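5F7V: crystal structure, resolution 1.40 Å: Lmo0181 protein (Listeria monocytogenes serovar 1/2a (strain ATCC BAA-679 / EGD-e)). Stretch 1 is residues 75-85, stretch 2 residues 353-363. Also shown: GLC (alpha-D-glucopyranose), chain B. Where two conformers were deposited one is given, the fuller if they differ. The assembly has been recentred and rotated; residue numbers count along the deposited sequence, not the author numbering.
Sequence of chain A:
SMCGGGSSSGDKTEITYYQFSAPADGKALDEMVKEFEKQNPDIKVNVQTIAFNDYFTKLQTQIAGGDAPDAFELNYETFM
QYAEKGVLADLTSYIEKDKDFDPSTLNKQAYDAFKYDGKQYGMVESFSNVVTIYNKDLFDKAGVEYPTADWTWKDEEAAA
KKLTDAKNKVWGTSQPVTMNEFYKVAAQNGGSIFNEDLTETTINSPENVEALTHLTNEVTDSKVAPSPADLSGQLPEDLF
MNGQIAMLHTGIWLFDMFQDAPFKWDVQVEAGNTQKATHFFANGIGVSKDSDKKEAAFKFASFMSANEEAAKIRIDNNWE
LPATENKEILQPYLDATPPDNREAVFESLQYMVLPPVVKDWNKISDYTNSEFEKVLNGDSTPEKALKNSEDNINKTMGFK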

# COMPACT_ATOMS: atom_id res chain seq x y z
N ASN A 75 -8.75 -1.82 -1.35
CA ASN A 75 -7.76 -1.13 -0.53
C ASN A 75 -8.40 0.05 0.19
O ASN A 75 -9.50 0.50 -0.12
CB ASN A 75 -6.49 -0.80 -1.34
CG ASN A 75 -6.71 0.16 -2.47
OD1 ASN A 75 -7.81 0.57 -2.74
ND2 ASN A 75 -5.64 0.47 -3.15
N TYR A 76 -7.65 0.58 1.15
CA TYR A 76 -8.11 1.70 1.95
C TYR A 76 -8.48 2.85 1.04
O TYR A 76 -9.53 3.45 1.20
CB TYR A 76 -6.98 2.07 2.91
CG TYR A 76 -7.31 2.91 4.14
CD1 TYR A 76 -8.26 3.93 4.15
CD2 TYR A 76 -6.61 2.70 5.31
CE1 TYR A 76 -8.50 4.65 5.30
CE2 TYR A 76 -6.86 3.40 6.47
CZ TYR A 76 -7.81 4.39 6.44
OH TYR A 76 -8.06 5.12 7.58
N GLU A 77 -7.62 3.13 0.07
CA GLU A 77 -7.82 4.38 -0.65
C GLU A 77 -8.88 4.27 -1.74
O GLU A 77 -9.28 5.32 -2.22
CB GLU A 77 -6.49 4.95 -1.14
CG GLU A 77 -5.65 4.07 -2.05
CD GLU A 77 -4.72 3.07 -1.36
OE1 GLU A 77 -5.09 2.46 -0.33
OE2 GLU A 77 -3.59 2.84 -1.86
N THR A 78 -9.34 3.08 -2.14
CA THR A 78 -10.47 2.99 -3.10
C THR A 78 -11.78 2.70 -2.41
O THR A 78 -12.85 2.80 -3.01
CB THR A 78 -10.19 1.92 -4.17
OG1 THR A 78 -8.87 2.10 -4.68
CG2 THR A 78 -11.12 1.99 -5.35
N PHE A 79 -11.73 2.31 -1.14
CA PHE A 79 -12.96 1.96 -0.44
C PHE A 79 -14.08 3.00 -0.57
O PHE A 79 -15.21 2.59 -0.88
CB PHE A 79 -12.68 1.67 1.05
CG PHE A 79 -13.91 1.54 1.89
CD1 PHE A 79 -14.64 0.39 1.83
CD2 PHE A 79 -14.34 2.57 2.68
CE1 PHE A 79 -15.79 0.28 2.60
CE2 PHE A 79 -15.46 2.47 3.47
CZ PHE A 79 -16.21 1.31 3.41
N MET A 80 -13.83 4.27 -0.31
CA MET A 80 -14.94 5.22 -0.27
C MET A 80 -15.61 5.32 -1.63
O MET A 80 -16.84 5.43 -1.71
CB MET A 80 -14.47 6.59 0.19
CG MET A 80 -15.61 7.58 0.08
SD MET A 80 -15.18 9.20 0.69
CE MET A 80 -16.67 9.52 1.62
N GLN A 81 -14.84 5.20 -2.71
CA GLN A 81 -15.43 5.21 -4.05
C GLN A 81 -16.51 4.15 -4.16
O GLN A 81 -17.59 4.39 -4.69
CB GLN A 81 -14.37 4.99 -5.13
CG GLN A 81 -14.91 5.23 -6.52
CD GLN A 81 -13.88 5.15 -7.62
OE1 GLN A 81 -12.72 4.77 -7.43
NE2 GLN A 81 -14.32 5.48 -8.82
N TYR A 82 -16.21 2.94 -3.68
CA TYR A 82 -17.17 1.82 -3.76
C TYR A 82 -18.31 1.93 -2.77
O TYR A 82 -19.47 1.66 -3.06
CB TYR A 82 -16.42 0.48 -3.62
CG TYR A 82 -15.72 0.07 -4.90
CD1 TYR A 82 -14.73 0.83 -5.47
CD2 TYR A 82 -16.09 -1.10 -5.57
CE1 TYR A 82 -14.10 0.45 -6.64
CE2 TYR A 82 -15.47 -1.48 -6.75
CZ TYR A 82 -14.47 -0.69 -7.28
OH TYR A 82 -13.83 -1.02 -8.46
N ALA A 83 -17.98 2.36 -1.56
CA ALA A 83 -19.01 2.47 -0.53
C ALA A 83 -20.02 3.50 -0.94
O ALA A 83 -21.21 3.22 -0.84
CB ALA A 83 -18.40 2.81 0.82
N GLU A 84 -19.57 4.64 -1.45
CA GLU A 84 -20.47 5.72 -1.83
C GLU A 84 -21.28 5.44 -3.10
O GLU A 84 -22.36 6.01 -3.30
CB GLU A 84 -19.68 7.02 -1.97
CG GLU A 84 -20.60 8.23 -1.94
CD GLU A 84 -19.85 9.53 -1.77
OE1 GLU A 84 -18.63 9.55 -1.46
OE2 GLU A 84 -20.53 10.55 -1.95
N LYS A 85 -20.77 4.58 -3.97
CA LYS A 85 -21.47 4.10 -5.17
C LYS A 85 -22.60 3.14 -4.83
O LYS A 85 -23.46 2.91 -5.69
CB LYS A 85 -20.45 3.41 -6.07
CG LYS A 85 -20.89 2.92 -7.44
CD LYS A 85 -19.71 2.40 -8.27
CE LYS A 85 -18.69 1.58 -7.50
NZ LYS A 85 -17.60 0.83 -8.19
C1 GLC B . -0.24 -2.64 -1.42
C2 GLC B . -1.31 -2.81 -0.36
C3 GLC B . -2.53 -1.97 -0.70
C4 GLC B . -2.12 -0.53 -0.98
C5 GLC B . -1.07 -0.48 -2.08
C6 GLC B . -0.53 0.92 -2.33
O2 GLC B . -1.64 -4.20 -0.26
O3 GLC B . -3.40 -2.00 0.42
O4 GLC B . -3.28 0.16 -1.48
O5 GLC B . 0.07 -1.27 -1.66
O6 GLC B . 0.57 0.72 -3.25
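Stretch 2, residues 353-363: VLPPVVKDWNK

Stretch 2 is mostly an extended loop laid along one side of the helix of stretch 1, and it runs the same way. Glu77 and Pro355 face each other with CA atoms 6.0 Å apart, and four residues further along both stretches the loop comes closest to the helix at Lys359, where the Gln81 and Lys359 CA atoms are 4.0 Å apart. A type I turn from Val358 to Trp361 then ends the extended run and starts a helix at Trp361. Together the two stretches bury 724 Å², and Tyr76, Lys359 and Glu77 have the largest covered areas of single residues, 97, 97 and 85 Å².

Tyr76, with chi1 in t, is the anchor at the start. Its ring offers one face to Pro355, whose CD stands 3.6 Å from the Tyr76 ring centroid and only 8° off the normal, a CH-pi contact over the face. The edge of the same ring meets Val357, with Tyr76 CE1 3.8 Å from Val357 CG2, while Tyr76 OH lies 3.6 Å from Leu354 CD1. One aromatic side chain thus gathers three residues of an extended segment.

Glu77 works differently. Its CB packs 3.5 Å from Trp361 CD1 and 4.1 Å from Pro355 CB, but with chi1 in p its end leads away, where Glu77 OE2 accepts a hydrogen bond from GLC O4 at 2.7 Å. The aliphatic base serves the packing and the carboxylate serves the sugar.

One turn on, Met80 reaches the loop backbone: its SD is 3.5 Å from both Val357 O and Lys359 N. Lys359 covers the helix surface beyond, largely with apolar atoms and backbone. Its O lies 3.3 Å from Gln81 CG, and its CB is 3.6 Å from Glu84 OE1; Glu84 OE2 and Lys359 NZ remain 4.3 Å apart, opposite charges that are near but form no salt bridge.

The new helix is fastened by Asn362, whose ND2 donates to Thr78 OG1 at 2.9 Å. That hydroxyl in turn donates to Asn75 OD1, 2.7 Å from Thr78 OG1, so the tie runs into the N-cap of the first helix. Water bridges polar atoms across the contact: water 2 donates to Glu77 O at 2.9 Å and to Val358 O at 2.8 Å, and water 4 links Gln81 OE1 (2.7 Å) to Asn362 N (3.0 Å). The rule to read here is apolar packing at the start, a directed polar tie from the helix that follows the turn, and ordered water between.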

# COMPACT_ATOMS: atom_id res chain seq x y z
N VAL A 353 0.46 8.10 8.63
CA VAL A 353 -0.51 9.03 8.08
C VAL A 353 -1.49 8.24 7.22
O VAL A 353 -1.11 7.52 6.30
CB VAL A 353 0.14 10.21 7.34
CG1 VAL A 353 0.80 11.10 8.38
CG2 VAL A 353 1.03 9.76 6.18
N LEU A 354 -2.76 8.35 7.55
CA LEU A 354 -3.81 7.59 6.87
C LEU A 354 -4.00 8.13 5.46
O LEU A 354 -3.80 9.33 5.22
CB LEU A 354 -5.09 7.67 7.68
CG LEU A 354 -4.98 7.14 9.11
CD1 LEU A 354 -6.30 7.37 9.81
CD2 LEU A 354 -4.64 5.66 9.11
N PRO A 355 -4.41 7.28 4.50
CA PRO A 355 -4.79 7.81 3.19
C PRO A 355 -5.94 8.82 3.27
O PRO A 355 -6.83 8.61 4.09
CB PRO A 355 -5.29 6.58 2.45
CG PRO A 355 -4.82 5.41 3.23
CD PRO A 355 -4.79 5.86 4.66
N PRO A 356 -5.88 9.88 2.46
CA PRO A 356 -7.09 10.69 2.35
C PRO A 356 -8.26 9.81 1.91
O PRO A 356 -8.10 8.94 1.06
CB PRO A 356 -6.70 11.72 1.30
CG PRO A 356 -5.26 11.76 1.31
CD PRO A 356 -4.84 10.35 1.54
N VAL A 357 -9.44 10.06 2.46
CA VAL A 357 -10.65 9.27 2.17
C VAL A 357 -11.61 10.12 1.34
O VAL A 357 -12.35 10.93 1.89
CB VAL A 357 -11.28 8.74 3.48
CG1 VAL A 357 -12.57 7.98 3.23
CG2 VAL A 357 -10.25 7.83 4.18
N VAL A 358 -11.53 9.94 0.03
CA VAL A 358 -12.34 10.72 -0.92
C VAL A 358 -12.77 9.80 -2.04
O VAL A 358 -12.01 8.94 -2.49
CB VAL A 358 -11.56 11.94 -1.45
CG1 VAL A 358 -11.23 12.89 -0.30
CG2 VAL A 358 -10.28 11.56 -2.17
N LYS A 359 -13.99 9.97 -2.53
CA LYS A 359 -14.51 9.11 -3.59
C LYS A 359 -13.74 9.19 -4.91
O LYS A 359 -13.79 8.22 -5.65
CB LYS A 359 -15.99 9.36 -3.83
CG LYS A 359 -16.32 10.66 -4.51
CD LYS A 359 -17.79 10.68 -4.93
CE LYS A 359 -18.07 11.99 -5.65
NZ LYS A 359 -19.53 12.14 -5.82
N ASP A 360 -13.03 10.29 -5.18
CA ASP A 360 -12.36 10.49 -6.46
C ASP A 360 -10.87 10.21 -6.35
O ASP A 360 -10.16 10.65 -7.22
CB ASP A 360 -12.59 11.92 -6.95
CG ASP A 360 -14.03 12.23 -7.23
OD1 ASP A 360 -14.65 11.43 -7.97
OD2 ASP A 360 -14.52 13.27 -6.70
N TRP A 361 -10.41 9.46 -5.35
CA TRP A 361 -8.98 9.31 -5.15
C TRP A 361 -8.24 8.76 -6.36
O TRP A 361 -7.22 9.32 -6.76
CB TRP A 361 -8.70 8.39 -3.97
CG TRP A 361 -7.24 8.25 -3.66
CD1 TRP A 361 -6.45 7.16 -3.82
CD2 TRP A 361 -6.40 9.27 -3.14
NE1 TRP A 361 -5.18 7.44 -3.41
CE2 TRP A 361 -5.11 8.73 -2.96
CE3 TRP A 361 -6.60 10.60 -2.79
CZ2 TRP A 361 -4.05 9.46 -2.45
CZ3 TRP A 361 -5.53 11.34 -2.31
CH2 TRP A 361 -4.26 10.76 -2.11
N ASN A 362 -8.72 7.67 -6.95
CA ASN A 362 -7.99 7.09 -8.07
C ASN A 362 -7.96 8.02 -9.28
O ASN A 362 -6.92 8.11 -9.96
CB ASN A 362 -8.49 5.67 -8.36
CG ASN A 362 -8.09 4.64 -7.29
OD1 ASN A 362 -7.14 4.80 -6.51
ND2 ASN A 362 -8.86 3.54 -7.25
N LYS A 363 -9.04 8.75 -9.52
CA LYS A 363 -9.13 9.69 -10.62
C LYS A 363 -8.17 10.86 -10.42
O LYS A 363 -7.40 11.24 -11.33
CB LYS A 363 -10.57 10.16 -10.72
CG LYS A 363 -10.74 11.05 -11.91
CD LYS A 363 -11.94 11.96 -11.84
CE LYS A 363 -13.22 11.25 -11.53
NZ LYS A 363 -14.20 11.82 -12.50
O HOH W 1 -5.83 2.47 -5.46
O HOH W 2 -11.86 6.26 -3.11
O HOH W 3 -9.78 7.51 -0.48
O HOH W 4 -10.99 6.09 -5.86
O HOH W 5 -11.07 3.18 -8.99